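PDB 6SKY: Serine/threonine-protein kinase Tel1 from Chaetomium thermophilum, which probably phosphorylates proteins on serine or threonine using ATP, acting as a DNA damage sensor of the ATM kind that activates checkpoint signalling. Local coordinates for residues A[1596-1601]-A[1637-1642]; A[2090-2095]-A[2132-2137]; A[1604-1609]-A[2113-2118]; A[1615-1620]-A[2069-2074]. All blocks are in the same frame, centred on the assembly; numbering follows the deposited sequence.

Interaction 1 of 4, residues A[1596-1601]-A[1637-1642]; sequences PSSRLD and LGRSFA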
loop_
_atom_site.group_PDB
_atom_site.type_symbol
_atom_site.label_atom_id
_atom_site.label_comp_id
_atom_site.label_asym_id
_atom_site.label_seq_id
_atom_site.Cartn_x
_atom_site.Cartn_y
_atom_site.Cartn_z
ATOM N N PRO A 1596 -5.093 -43.057 30.499
ATOM C CA PRO A 1596 -3.850 -42.600 29.870
ATOM C C PRO A 1596 -4.097 -42.001 28.499
ATOM O O PRO A 1596 -3.738 -40.850 28.240
ATOM C CB PRO A 1596 -3.010 -43.880 29.782
ATOM C CG PRO A 1596 -3.997 -44.986 29.805
ATOM C CD PRO A 1596 -5.123 -44.518 30.671
ATOM N N SER A 1597 -4.726 -42.774 27.626
ATOM C CA SER A 1597 -5.041 -42.331 26.280
ATOM C C SER A 1597 -6.365 -41.577 26.293
ATOM O O SER A 1597 -6.906 -41.242 27.348
ATOM C CB SER A 1597 -5.080 -43.522 25.329
ATOM O OG SER A 1597 -5.691 -43.165 24.104
ATOM N N SER A 1598 -6.896 -41.294 25.114
ATOM C CA SER A 1598 -8.200 -40.675 24.997
ATOM C C SER A 1598 -9.142 -41.475 24.117
ATOM O O SER A 1598 -10.272 -41.039 23.897
ATOM C CB SER A 1598 -8.080 -39.250 24.449
ATOM O OG SER A 1598 -9.340 -38.615 24.432
ATOM N N ARG A 1599 -8.709 -42.617 23.593
ATOM C CA ARG A 1599 -9.633 -43.532 22.945
ATOM C C ARG A 1599 -10.410 -44.355 23.958
ATOM O O ARG A 1599 -11.496 -44.846 23.639
ATOM C CB ARG A 1599 -8.878 -44.457 21.987
ATOM C CG ARG A 1599 -9.741 -45.022 20.872
ATOM C CD ARG A 1599 -8.919 -45.768 19.835
ATOM N NE ARG A 1599 -9.713 -46.093 18.652
ATOM C CZ ARG A 1599 -9.293 -46.858 17.648
ATOM N NH1 ARG A 1599 -8.078 -47.389 17.677
ATOM N NH2 ARG A 1599 -10.089 -47.093 16.615
ATOM N N LEU A 1600 -9.877 -44.509 25.166
ATOM C CA LEU A 1600 -10.540 -45.212 26.252
ATOM C C LEU A 1600 -11.262 -44.268 27.196
ATOM O O LEU A 1600 -11.544 -44.643 28.334
ATOM C CB LEU A 1600 -9.525 -46.037 27.037
ATOM C CG LEU A 1600 -8.544 -46.841 26.192
ATOM C CD1 LEU A 1600 -7.547 -47.547 27.088
ATOM C CD2 LEU A 1600 -9.291 -47.832 25.321
ATOM N N ASP A 1601 -11.555 -43.055 26.755
ATOM C CA ASP A 1601 -12.120 -42.027 27.607
ATOM C C ASP A 1601 -13.616 -41.911 27.366
ATOM O O ASP A 1601 -14.099 -42.108 26.251
ATOM C CB ASP A 1601 -11.434 -40.687 27.344
ATOM C CG ASP A 1601 -11.672 -39.686 28.439
ATOM O OD1 ASP A 1601 -12.841 -39.453 28.784
ATOM O OD2 ASP A 1601 -10.688 -39.131 28.959
ATOM N N LEU A 1637 -12.136 -29.407 28.777
ATOM C CA LEU A 1637 -12.246 -27.999 28.405
ATOM C C LEU A 1637 -11.313 -27.647 27.258
ATOM O O LEU A 1637 -11.666 -26.849 26.385
ATOM C CB LEU A 1637 -11.941 -27.112 29.602
ATOM C CG LEU A 1637 -12.944 -27.036 30.737
ATOM C CD1 LEU A 1637 -12.370 -26.178 31.828
ATOM C CD2 LEU A 1637 -14.231 -26.458 30.240
ATOM N N GLY A 1638 -10.112 -28.221 27.246
ATOM C CA GLY A 1638 -9.186 -27.948 26.170
ATOM C C GLY A 1638 -9.653 -28.514 24.852
ATOM O O GLY A 1638 -9.506 -27.877 23.813
ATOM N N ARG A 1639 -10.235 -29.710 24.872
ATOM C CA ARG A 1639 -10.779 -30.267 23.642
ATOM C C ARG A 1639 -11.974 -29.460 23.152
ATOM O O ARG A 1639 -12.133 -29.243 21.949
ATOM C CB ARG A 1639 -11.155 -31.721 23.864
ATOM C CG ARG A 1639 -11.429 -32.475 22.608
ATOM C CD ARG A 1639 -11.691 -33.919 22.918
ATOM N NE ARG A 1639 -10.650 -34.479 23.769
ATOM C CZ ARG A 1639 -9.549 -35.055 23.307
ATOM N NH1 ARG A 1639 -9.348 -35.149 22.004
ATOM N NH2 ARG A 1639 -8.650 -35.536 24.147
ATOM N N SER A 1640 -12.805 -28.971 24.069
ATOM C CA SER A 1640 -13.929 -28.134 23.670
ATOM C C SER A 1640 -13.467 -26.824 23.041
ATOM O O SER A 1640 -14.050 -26.364 22.054
ATOM C CB SER A 1640 -14.815 -27.860 24.877
ATOM O OG SER A 1640 -15.681 -26.775 24.629
ATOM N N PHE A 1641 -12.431 -26.201 23.599
ATOM C CA PHE A 1641 -11.952 -24.940 23.038
ATOM C C PHE A 1641 -11.214 -25.164 21.728
ATOM O O PHE A 1641 -11.325 -24.355 20.804
ATOM C CB PHE A 1641 -11.054 -24.228 24.040
ATOM C CG PHE A 1641 -10.603 -22.876 23.600
ATOM C CD1 PHE A 1641 -9.378 -22.700 23.007
ATOM C CD2 PHE A 1641 -11.396 -21.776 23.791
ATOM C CE1 PHE A 1641 -8.966 -21.462 22.615
ATOM C CE2 PHE A 1641 -10.979 -20.538 23.400
ATOM C CZ PHE A 1641 -9.768 -20.383 22.815
ATOM N N ALA A 1642 -10.458 -26.248 21.619
ATOM C CA ALA A 1642 -9.799 -26.551 20.363
ATOM C C ALA A 1642 -10.783 -26.935 19.279
ATOM O O ALA A 1642 -10.455 -26.818 18.099
ATOM C CB ALA A 1642 -8.791 -27.676 20.554
#

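Interaction 2 of 4, residues A[2090-2095]-A[2132-2137]; sequences LTELDD and SCRETT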
loop_
_atom_site.group_PDB
_atom_site.type_symbol
_atom_site.label_atom_id
_atom_site.label_comp_id
_atom_site.label_asym_id
_atom_site.label_seq_id
_atom_site.Cartn_x
_atom_site.Cartn_y
_atom_site.Cartn_z
ATOM N N LEU A 2090 -2.027 -28.211 25.279
ATOM C CA LEU A 2090 -1.679 -29.400 26.049
ATOM C C LEU A 2090 -2.524 -30.597 25.644
ATOM O O LEU A 2090 -2.034 -31.729 25.644
ATOM C CB LEU A 2090 -1.830 -29.130 27.539
ATOM C CG LEU A 2090 -0.832 -28.179 28.184
ATOM C CD1 LEU A 2090 -1.354 -27.725 29.508
ATOM C CD2 LEU A 2090 0.479 -28.856 28.365
ATOM N N THR A 2091 -3.775 -30.371 25.258
ATOM C CA THR A 2091 -4.616 -31.482 24.830
ATOM C C THR A 2091 -4.169 -32.047 23.487
ATOM O O THR A 2091 -4.172 -33.264 23.298
ATOM C CB THR A 2091 -6.071 -31.035 24.779
ATOM O OG1 THR A 2091 -6.464 -30.591 26.075
ATOM C CG2 THR A 2091 -6.956 -32.165 24.384
ATOM N N GLU A 2092 -3.768 -31.193 22.543
ATOM C CA GLU A 2092 -3.267 -31.719 21.270
ATOM C C GLU A 2092 -1.944 -32.456 21.449
ATOM O O GLU A 2092 -1.706 -33.491 20.811
ATOM C CB GLU A 2092 -3.115 -30.595 20.249
ATOM C CG GLU A 2092 -4.441 -30.038 19.742
ATOM C CD GLU A 2092 -4.282 -28.820 18.842
ATOM O OE1 GLU A 2092 -3.364 -28.006 19.087
ATOM O OE2 GLU A 2092 -5.079 -28.675 17.890
ATOM N N LEU A 2093 -1.070 -31.933 22.307
ATOM C CA LEU A 2093 0.146 -32.658 22.662
ATOM C C LEU A 2093 -0.178 -34.042 23.206
ATOM O O LEU A 2093 0.387 -35.046 22.762
ATOM C CB LEU A 2093 0.942 -31.849 23.682
ATOM C CG LEU A 2093 2.217 -32.436 24.265
ATOM C CD1 LEU A 2093 3.099 -32.946 23.183
ATOM C CD2 LEU A 2093 2.939 -31.388 25.049
ATOM N N ASP A 2094 -1.086 -34.111 24.178
ATOM C CA ASP A 2094 -1.463 -35.396 24.751
ATOM C C ASP A 2094 -2.065 -36.318 23.705
ATOM O O ASP A 2094 -1.903 -37.537 23.781
ATOM C CB ASP A 2094 -2.448 -35.180 25.890
ATOM C CG ASP A 2094 -2.364 -36.255 26.944
ATOM O OD1 ASP A 2094 -1.819 -37.339 26.658
ATOM O OD2 ASP A 2094 -2.846 -36.012 28.068
ATOM N N ASP A 2095 -2.778 -35.764 22.727
ATOM C CA ASP A 2095 -3.381 -36.601 21.695
ATOM C C ASP A 2095 -2.325 -37.246 20.814
ATOM O O ASP A 2095 -2.393 -38.442 20.531
ATOM C CB ASP A 2095 -4.348 -35.790 20.842
ATOM C CG ASP A 2095 -5.712 -35.669 21.468
ATOM O OD1 ASP A 2095 -5.893 -36.159 22.599
ATOM O OD2 ASP A 2095 -6.609 -35.083 20.827
ATOM N N SER A 2132 0.797 -22.159 16.522
ATOM C CA SER A 2132 2.221 -22.193 16.832
ATOM C C SER A 2132 2.555 -23.345 17.765
ATOM O O SER A 2132 3.555 -24.052 17.562
ATOM C CB SER A 2132 2.657 -20.877 17.449
ATOM O OG SER A 2132 2.243 -20.811 18.786
ATOM N N CYS A 2133 1.730 -23.563 18.789
ATOM C CA CYS A 2133 1.981 -24.698 19.668
ATOM C C CYS A 2133 1.858 -26.019 18.922
ATOM O O CYS A 2133 2.595 -26.963 19.207
ATOM C CB CYS A 2133 1.040 -24.660 20.860
ATOM S SG CYS A 2133 1.509 -23.479 22.113
ATOM N N ARG A 2134 0.940 -26.110 17.962
ATOM C CA ARG A 2134 0.804 -27.339 17.188
ATOM C C ARG A 2134 2.036 -27.601 16.340
ATOM O O ARG A 2134 2.456 -28.751 16.173
ATOM C CB ARG A 2134 -0.436 -27.262 16.310
ATOM C CG ARG A 2134 -0.688 -28.492 15.498
ATOM C CD ARG A 2134 -1.656 -28.214 14.391
ATOM N NE ARG A 2134 -2.997 -27.956 14.889
ATOM C CZ ARG A 2134 -4.023 -27.628 14.117
ATOM N NH1 ARG A 2134 -5.210 -27.415 14.647
ATOM N NH2 ARG A 2134 -3.857 -27.511 12.813
ATOM N N GLU A 2135 2.624 -26.544 15.792
ATOM C CA GLU A 2135 3.870 -26.688 15.050
ATOM C C GLU A 2135 4.985 -27.229 15.934
ATOM O O GLU A 2135 5.727 -28.138 15.535
ATOM C CB GLU A 2135 4.261 -25.343 14.466
ATOM C CG GLU A 2135 5.507 -25.357 13.653
ATOM C CD GLU A 2135 6.167 -24.010 13.646
ATOM O OE1 GLU A 2135 5.909 -23.233 14.587
ATOM O OE2 GLU A 2135 6.937 -23.718 12.707
ATOM N N THR A 2136 5.128 -26.666 17.134
ATOM C CA THR A 2136 6.131 -27.175 18.068
ATOM C C THR A 2136 5.891 -28.640 18.403
ATOM O O THR A 2136 6.830 -29.440 18.436
ATOM C CB THR A 2136 6.139 -26.350 19.345
ATOM O OG1 THR A 2136 6.361 -24.981 19.016
ATOM C CG2 THR A 2136 7.237 -26.803 20.239
ATOM N N THR A 2137 4.639 -29.009 18.655
ATOM C CA THR A 2137 4.310 -30.391 18.976
ATOM C C THR A 2137 4.728 -31.336 17.862
ATOM O O THR A 2137 5.361 -32.364 18.112
ATOM C CB THR A 2137 2.816 -30.508 19.244
ATOM O OG1 THR A 2137 2.484 -29.751 20.406
ATOM C CG2 THR A 2137 2.437 -31.917 19.473
#

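Interaction 3 of 4, residues A[1604-1609]-A[2113-2118]; sequences ETDEDA and EKRSKW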
loop_
_atom_site.group_PDB
_atom_site.type_symbol
_atom_site.label_atom_id
_atom_site.label_comp_id
_atom_site.label_asym_id
_atom_site.label_seq_id
_atom_site.Cartn_x
_atom_site.Cartn_y
_atom_site.Cartn_z
ATOM N N GLU A 1604 -14.421 -38.578 24.246
ATOM C CA GLU A 1604 -13.314 -38.713 23.311
ATOM C C GLU A 1604 -13.511 -37.987 21.990
ATOM O O GLU A 1604 -12.526 -37.784 21.274
ATOM C CB GLU A 1604 -13.043 -40.194 23.020
ATOM C CG GLU A 1604 -14.076 -40.859 22.147
ATOM C CD GLU A 1604 -13.851 -42.352 22.013
ATOM O OE1 GLU A 1604 -13.892 -43.054 23.045
ATOM O OE2 GLU A 1604 -13.629 -42.822 20.877
ATOM N N THR A 1605 -14.727 -37.594 21.640
ATOM C CA THR A 1605 -15.000 -36.875 20.409
ATOM C C THR A 1605 -15.050 -35.380 20.692
ATOM O O THR A 1605 -15.248 -34.949 21.827
ATOM C CB THR A 1605 -16.320 -37.351 19.798
ATOM O OG1 THR A 1605 -16.353 -38.780 19.805
ATOM C CG2 THR A 1605 -16.467 -36.883 18.370
ATOM N N ASP A 1606 -14.835 -34.586 19.644
ATOM C CA ASP A 1606 -14.938 -33.141 19.788
ATOM C C ASP A 1606 -16.367 -32.710 20.075
ATOM O O ASP A 1606 -16.584 -31.675 20.714
ATOM C CB ASP A 1606 -14.422 -32.452 18.530
ATOM C CG ASP A 1606 -12.934 -32.646 18.327
ATOM O OD1 ASP A 1606 -12.498 -33.805 18.152
ATOM O OD2 ASP A 1606 -12.199 -31.639 18.337
ATOM N N GLU A 1607 -17.349 -33.494 19.629
ATOM C CA GLU A 1607 -18.745 -33.141 19.849
ATOM C C GLU A 1607 -19.184 -33.432 21.277
ATOM O O GLU A 1607 -19.912 -32.633 21.875
ATOM C CB GLU A 1607 -19.630 -33.881 18.856
ATOM C CG GLU A 1607 -19.388 -33.473 17.423
ATOM C CD GLU A 1607 -20.195 -34.294 16.446
ATOM O OE1 GLU A 1607 -21.056 -35.079 16.899
ATOM O OE2 GLU A 1607 -19.969 -34.156 15.226
ATOM N N ASP A 1608 -18.759 -34.563 21.841
ATOM C CA ASP A 1608 -19.011 -34.809 23.255
ATOM C C ASP A 1608 -18.431 -33.697 24.107
ATOM O O ASP A 1608 -19.065 -33.239 25.062
ATOM C CB ASP A 1608 -18.417 -36.147 23.678
ATOM C CG ASP A 1608 -18.575 -37.208 22.623
ATOM O OD1 ASP A 1608 -19.050 -36.872 21.520
ATOM O OD2 ASP A 1608 -18.228 -38.376 22.894
ATOM N N ALA A 1609 -17.226 -33.242 23.768
ATOM C CA ALA A 1609 -16.585 -32.201 24.555
ATOM C C ALA A 1609 -17.298 -30.871 24.392
ATOM O O ALA A 1609 -17.494 -30.151 25.372
ATOM C CB ALA A 1609 -15.118 -32.084 24.166
ATOM N N GLU A 2113 -7.962 -30.954 10.507
ATOM C CA GLU A 2113 -8.675 -30.311 9.402
ATOM C C GLU A 2113 -10.034 -29.748 9.833
ATOM O O GLU A 2113 -10.393 -28.613 9.473
ATOM C CB GLU A 2113 -8.832 -31.297 8.258
ATOM C CG GLU A 2113 -7.505 -31.800 7.741
ATOM C CD GLU A 2113 -7.648 -32.968 6.794
ATOM O OE1 GLU A 2113 -6.685 -33.753 6.665
ATOM O OE2 GLU A 2113 -8.725 -33.109 6.179
ATOM N N LYS A 2114 -10.810 -30.515 10.599
ATOM C CA LYS A 2114 -12.091 -29.984 11.077
ATOM C C LYS A 2114 -11.893 -28.742 11.949
ATOM O O LYS A 2114 -12.627 -27.737 11.834
ATOM C CB LYS A 2114 -12.840 -31.061 11.846
ATOM C CG LYS A 2114 -12.982 -32.359 11.094
ATOM C CD LYS A 2114 -13.327 -33.495 12.034
ATOM C CE LYS A 2114 -13.230 -34.841 11.335
ATOM N NZ LYS A 2114 -13.214 -35.975 12.300
ATOM N N ARG A 2115 -10.905 -28.783 12.833
ATOM C CA ARG A 2115 -10.650 -27.597 13.630
ATOM C C ARG A 2115 -10.239 -26.425 12.756
ATOM O O ARG A 2115 -10.540 -25.279 13.087
ATOM C CB ARG A 2115 -9.608 -27.907 14.687
ATOM C CG ARG A 2115 -10.082 -28.985 15.598
ATOM C CD ARG A 2115 -8.998 -29.488 16.481
ATOM N NE ARG A 2115 -9.541 -30.420 17.450
ATOM C CZ ARG A 2115 -8.806 -31.098 18.311
ATOM N NH1 ARG A 2115 -9.383 -31.924 19.167
ATOM N NH2 ARG A 2115 -7.493 -30.953 18.310
ATOM N N SER A 2116 -9.577 -26.682 11.629
ATOM C CA SER A 2116 -9.289 -25.596 10.695
ATOM C C SER A 2116 -10.571 -24.959 10.197
ATOM O O SER A 2116 -10.639 -23.736 9.993
ATOM C CB SER A 2116 -8.486 -26.113 9.513
ATOM O OG SER A 2116 -9.326 -26.854 8.654
ATOM N N LYS A 2117 -11.584 -25.791 9.952
ATOM C CA LYS A 2117 -12.889 -25.254 9.566
ATOM C C LYS A 2117 -13.382 -24.235 10.580
ATOM O O LYS A 2117 -13.882 -23.171 10.206
ATOM C CB LYS A 2117 -13.926 -26.366 9.412
ATOM C CG LYS A 2117 -13.460 -27.576 8.630
ATOM C CD LYS A 2117 -13.255 -27.283 7.161
ATOM C CE LYS A 2117 -12.912 -28.561 6.419
ATOM N NZ LYS A 2117 -12.912 -28.380 4.945
ATOM N N TRP A 2118 -13.255 -24.540 11.875
ATOM C CA TRP A 2118 -13.652 -23.507 12.849
ATOM C C TRP A 2118 -12.695 -22.315 12.825
ATOM O O TRP A 2118 -13.122 -21.170 12.996
ATOM C CB TRP A 2118 -13.794 -24.063 14.285
ATOM C CG TRP A 2118 -12.607 -23.958 15.262
ATOM C CD1 TRP A 2118 -11.867 -24.991 15.727
ATOM C CD2 TRP A 2118 -12.084 -22.783 15.911
ATOM N NE1 TRP A 2118 -10.906 -24.547 16.586
ATOM C CE2 TRP A 2118 -11.015 -23.194 16.714
ATOM C CE3 TRP A 2118 -12.397 -21.430 15.866
ATOM C CZ2 TRP A 2118 -10.264 -22.309 17.464
ATOM C CZ3 TRP A 2118 -11.645 -20.555 16.612
ATOM C CH2 TRP A 2118 -10.595 -20.997 17.399
#

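Interaction 4 of 4, residues A[1615-1620]-A[2069-2074]; sequences VVWKSC and HLSSGS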
loop_
_atom_site.group_PDB
_atom_site.type_symbol
_atom_site.label_atom_id
_atom_site.label_comp_id
_atom_site.label_asym_id
_atom_site.label_seq_id
_atom_site.Cartn_x
_atom_site.Cartn_y
_atom_site.Cartn_z
ATOM N N VAL A 1615 -20.878 -27.991 31.508
ATOM C CA VAL A 1615 -21.179 -28.698 32.744
ATOM C C VAL A 1615 -19.903 -29.181 33.414
ATOM O O VAL A 1615 -19.804 -29.188 34.643
ATOM C CB VAL A 1615 -22.148 -29.855 32.464
ATOM C CG1 VAL A 1615 -22.515 -30.532 33.745
ATOM C CG2 VAL A 1615 -23.382 -29.335 31.780
ATOM N N VAL A 1616 -18.902 -29.585 32.631
ATOM C CA VAL A 1616 -17.653 -30.011 33.249
ATOM C C VAL A 1616 -16.932 -28.833 33.886
ATOM O O VAL A 1616 -16.281 -28.989 34.919
ATOM C CB VAL A 1616 -16.769 -30.739 32.227
ATOM C CG1 VAL A 1616 -15.407 -30.999 32.803
ATOM C CG2 VAL A 1616 -17.409 -32.042 31.845
ATOM N N TRP A 1617 -17.042 -27.638 33.311
ATOM C CA TRP A 1617 -16.489 -26.475 33.991
ATOM C C TRP A 1617 -17.284 -26.141 35.242
ATOM O O TRP A 1617 -16.707 -25.834 36.288
ATOM C CB TRP A 1617 -16.449 -25.266 33.065
ATOM C CG TRP A 1617 -16.111 -24.031 33.810
ATOM C CD1 TRP A 1617 -16.916 -22.960 34.026
ATOM C CD2 TRP A 1617 -14.886 -23.754 34.486
ATOM N NE1 TRP A 1617 -16.264 -22.024 34.779
ATOM C CE2 TRP A 1617 -15.012 -22.491 35.075
ATOM C CE3 TRP A 1617 -13.688 -24.451 34.642
ATOM C CZ2 TRP A 1617 -13.991 -21.911 35.807
ATOM C CZ3 TRP A 1617 -12.682 -23.877 35.365
ATOM C CH2 TRP A 1617 -12.835 -22.622 35.938
ATOM N N LYS A 1618 -18.611 -26.183 35.151
ATOM C CA LYS A 1618 -19.443 -25.969 36.327
ATOM C C LYS A 1618 -19.083 -26.931 37.447
ATOM O O LYS A 1618 -19.181 -26.579 38.625
ATOM C CB LYS A 1618 -20.906 -26.129 35.947
ATOM C CG LYS A 1618 -21.836 -25.168 36.617
ATOM C CD LYS A 1618 -23.240 -25.396 36.127
ATOM C CE LYS A 1618 -23.306 -25.263 34.630
ATOM N NZ LYS A 1618 -24.645 -25.625 34.120
ATOM N N SER A 1619 -18.662 -28.143 37.097
ATOM C CA SER A 1619 -18.314 -29.137 38.102
ATOM C C SER A 1619 -16.985 -28.818 38.766
ATOM O O SER A 1619 -16.879 -28.833 39.994
ATOM C CB SER A 1619 -18.269 -30.516 37.464
ATOM O OG SER A 1619 -17.550 -31.413 38.279
ATOM N N CYS A 1620 -15.955 -28.532 37.976
ATOM C CA CYS A 1620 -14.636 -28.280 38.544
ATOM C C CYS A 1620 -14.529 -26.851 39.047
ATOM O O CYS A 1620 -13.582 -26.133 38.718
ATOM C CB CYS A 1620 -13.534 -28.576 37.529
ATOM S SG CYS A 1620 -13.625 -27.669 35.997
ATOM N N HIS A 2069 -5.755 -22.281 37.865
ATOM C CA HIS A 2069 -5.574 -20.847 37.663
ATOM C C HIS A 2069 -6.817 -20.207 37.057
ATOM O O HIS A 2069 -7.156 -19.069 37.387
ATOM C CB HIS A 2069 -4.358 -20.589 36.783
ATOM C CG HIS A 2069 -4.013 -19.142 36.649
ATOM N ND1 HIS A 2069 -3.662 -18.568 35.448
ATOM C CD2 HIS A 2069 -3.969 -18.148 37.566
ATOM C CE1 HIS A 2069 -3.418 -17.284 35.630
ATOM N NE2 HIS A 2069 -3.597 -17.003 36.906
ATOM N N LEU A 2070 -7.502 -20.917 36.161
ATOM C CA LEU A 2070 -8.763 -20.410 35.628
ATOM C C LEU A 2070 -9.807 -20.268 36.723
ATOM O O LEU A 2070 -10.662 -19.381 36.661
ATOM C CB LEU A 2070 -9.293 -21.329 34.536
ATOM C CG LEU A 2070 -8.692 -21.296 33.141
ATOM C CD1 LEU A 2070 -9.181 -22.490 32.384
ATOM C CD2 LEU A 2070 -9.106 -20.043 32.437
ATOM N N SER A 2071 -9.776 -21.152 37.721
ATOM C CA SER A 2071 -10.735 -21.054 38.815
ATOM C C SER A 2071 -10.413 -19.928 39.786
ATOM O O SER A 2071 -11.247 -19.609 40.637
ATOM C CB SER A 2071 -10.801 -22.367 39.587
ATOM O OG SER A 2071 -11.428 -23.370 38.823
ATOM N N SER A 2072 -9.232 -19.321 39.684
ATOM C CA SER A 2072 -8.807 -18.343 40.673
ATOM C C SER A 2072 -9.601 -17.050 40.605
ATOM O O SER A 2072 -9.511 -16.237 41.529
ATOM C CB SER A 2072 -7.323 -18.041 40.505
ATOM O OG SER A 2072 -6.540 -19.180 40.805
ATOM N N GLY A 2073 -10.361 -16.826 39.541
ATOM C CA GLY A 2073 -11.222 -15.665 39.518
ATOM C C GLY A 2073 -10.785 -14.527 38.621
ATOM O O GLY A 2073 -10.945 -14.595 37.400
ATOM N N SER A 2074 -10.220 -13.477 39.218
ATOM C CA SER A 2074 -10.090 -12.191 38.544
ATOM C C SER A 2074 -9.102 -12.231 37.389
ATOM O O SER A 2074 -7.909 -11.966 37.570
ATOM C CB SER A 2074 -9.661 -11.118 39.543
ATOM O OG SER A 2074 -8.385 -11.407 40.080
#

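Interaction 1 of 4, residues A[1596-1601]-A[1637-1642]
Ser1598 and Arg1639 meet where an ST turn, in the loop between helices 1578-1588 and 1606-1619, faces helix 1627-1644 of the alpha solenoid. Within the turn Ser1597 OG accepts from Arg1599 N at 3.1 Å, with an N-H...O angle of 169°. The next residue, Ser1598, directs its CB toward the helix, and with OG anti to the backbone N (chi1 -176°) its hydroxyl ends over one face of the Arg1639 guanidinium. OG lies 3.2 Å from Arg1639 NH2, yet the angle is too poor for a hydrogen bond, so this is a polar atom resting on a flat cation. The arginine reaches away from its helix and bends at chi3 (-51°), which turns the guanidinium between loop and neighbouring helix. Its hydrogen bonds lie elsewhere: NH1 forms a salt bridge with Asp2095, NH2 too is bonded outside the loop, and Thr2091 of helix 2077-2097 touches the arginine side chain. On the loop side, Asp1601 forms a salt bridge with Arg1635, which binds the loop to helix 1627-1644. The example illustrates how a loop between helices of an alpha solenoid can meet a later helix through the arginines that helix carries.

Interaction 2 of 4, residues A[2090-2095]-A[2132-2137]
The guanidinium of Arg2134 receives Glu2092 OE2 at its edge, near its own plane; Phe2112, from the intervening helix, makes a cation-pi contact with it. The carboxylate is not coplanar with the guanidinium: the two planes stand 64° apart. The pair is a salt bridge held by one weak bond, Arg2134 NH1 to Glu2092 OE2 at 3.5 Å, with an N-H...O angle of 154°. The other carboxylate oxygen, Glu2092 OE1, lies 4.1 Å from Arg2134 CB, beside the aliphatic base of the same chain. OE2 also has a long, weak ion pair with Arg2115, so one buried carboxylate oxygen is probably stabilised by two arginines. This salt bridge sits among the helices of the FAT domain, an alpha-helical array of the TPR clan, where helix 2077-2097 meets helix 2124-2143, the second helix after it. Next to the charge pair, at Leu2093 and, one turn beyond Arg2134, at Thr2137, the contact becomes apolar. Leu2093 and Thr2137, whose CA atoms are 6.0 Å apart, bring their methyls together, CD1 to CG2 at 3.9 Å. The threonine methyl also sits 4.0 Å from Leu2093 CA, close against the backbone of the opposing helix. It is placed there because CG2 is anti to the backbone N of Thr2137, while OG1, beside that N (chi1 -65°), hydrogen-bonds with Tyr2043 OH of helix 2035-2047. Leu2093 in turn packs on Tyr2043 and Met2046 of that helix.

Interaction 3 of 4, residues A[1604-1609]-A[2113-2118]
Asp1606, the first residue of helix 1606-1619, faces Arg2115 within helix 2102-2119, their CA atoms 9.3 Å apart, so that the side chains alone bridge the gap. Arg2115 does most of the reaching: its CB does not head for the aspartate, but the chain is extended from CG to NE and delivers the guanidinium to it. There Asp1606 OD2 lies in the guanidinium plane, at its edge, and is gripped side-on by two nitrogens of Arg2115, NH1 at 2.9 Å and NE at 3.1 Å. The NE bond uses the syn lone pair of OD2; NH1 meets the same side but 24° out of the carboxylate plane, and the two flat groups are turned 55° apart. An alanine at Asp1606 would remove this double acceptor, and NE and NH1 of the buried arginine would probably be left without their mate and the guanidinium freer to turn. Arg2115 also touches Arg1639 and Ala1642 of helix 1627-1644. The aspartate's place at the amino end of a helix may further stabilise its negative charge. Chemically, a side-on salt bridge in which two nitrogens share one oxygen implies a directional link between two helices about 500 residues apart in sequence.

Interaction 4 of 4, residues A[1615-1620]-A[2069-2074]
Trp1617 points the far end of its indole at Leu2070 and Ser2071, a helix-end contact of the alpha solenoid in which helix 1606-1619 meets the close of helix 2052-2070. The tryptophan CB does not itself head for the other segment. With CG anti to the backbone N (chi1 170°), the ring swings across so that the benzo corner, CH2, comes nearest. Around this ring, Ser2071 N lies at the edge and in its plane, 3.8 Å from CH2, whereas Ser2071 OG and Leu2070 C approach obliquely. The nearest approach of all is that of Ser2071 OG, 3.3 Å from Trp1617 CH2. Leu2070, whose CB points toward the tryptophan, supplies the apolar half of the contact: its CB is 4.0 Å from Trp1617 CH2. The rest of the leucine turns to helix 2077-2097, where Leu2080 and Leu2087 pack on it. On its own side the indole rests on Leu1637 of helix 1627-1644 and on Asp1650 and Leu1651 of a loop, so the ring is wedged among three parts of the fold. The backbone it meets is a type I turn from Leu2070 to Gly2073. Ser2071, at the exposed margin, carries its hydroxyl beside its own backbone N, which sets OG close to the indole and in a weak hydrogen bond with Val2067 O. That same OG lies 3.5 Å from Cys1620 O, the carbonyl of the residue that leaves the helix after Trp1617.

Overall arrangement
From the N terminus, the first segments of interactions 1, 3 and 4 come in close succession, at 1596-1601, 1604-1609 and 1615-1620. Interaction 1 closes first, over 35 mostly helical residues. Interactions 4 and 3 close much later, after 448 and 503 residues; the loop of 4 lies wholly within that of 3, and both cross interaction 1. Interaction 2 follows 1 and 4 in series but crosses 3, whose second segment falls between its two. Together they tie helices 1606-1619 and 1627-1644 to FAT helices 2052-2070 through 2124-2143. Interactions 1 and 2, whose centres are 13 Å apart, touch directly, and Ala1642 O with Trp2118 NE1 probably joins 1 and 3.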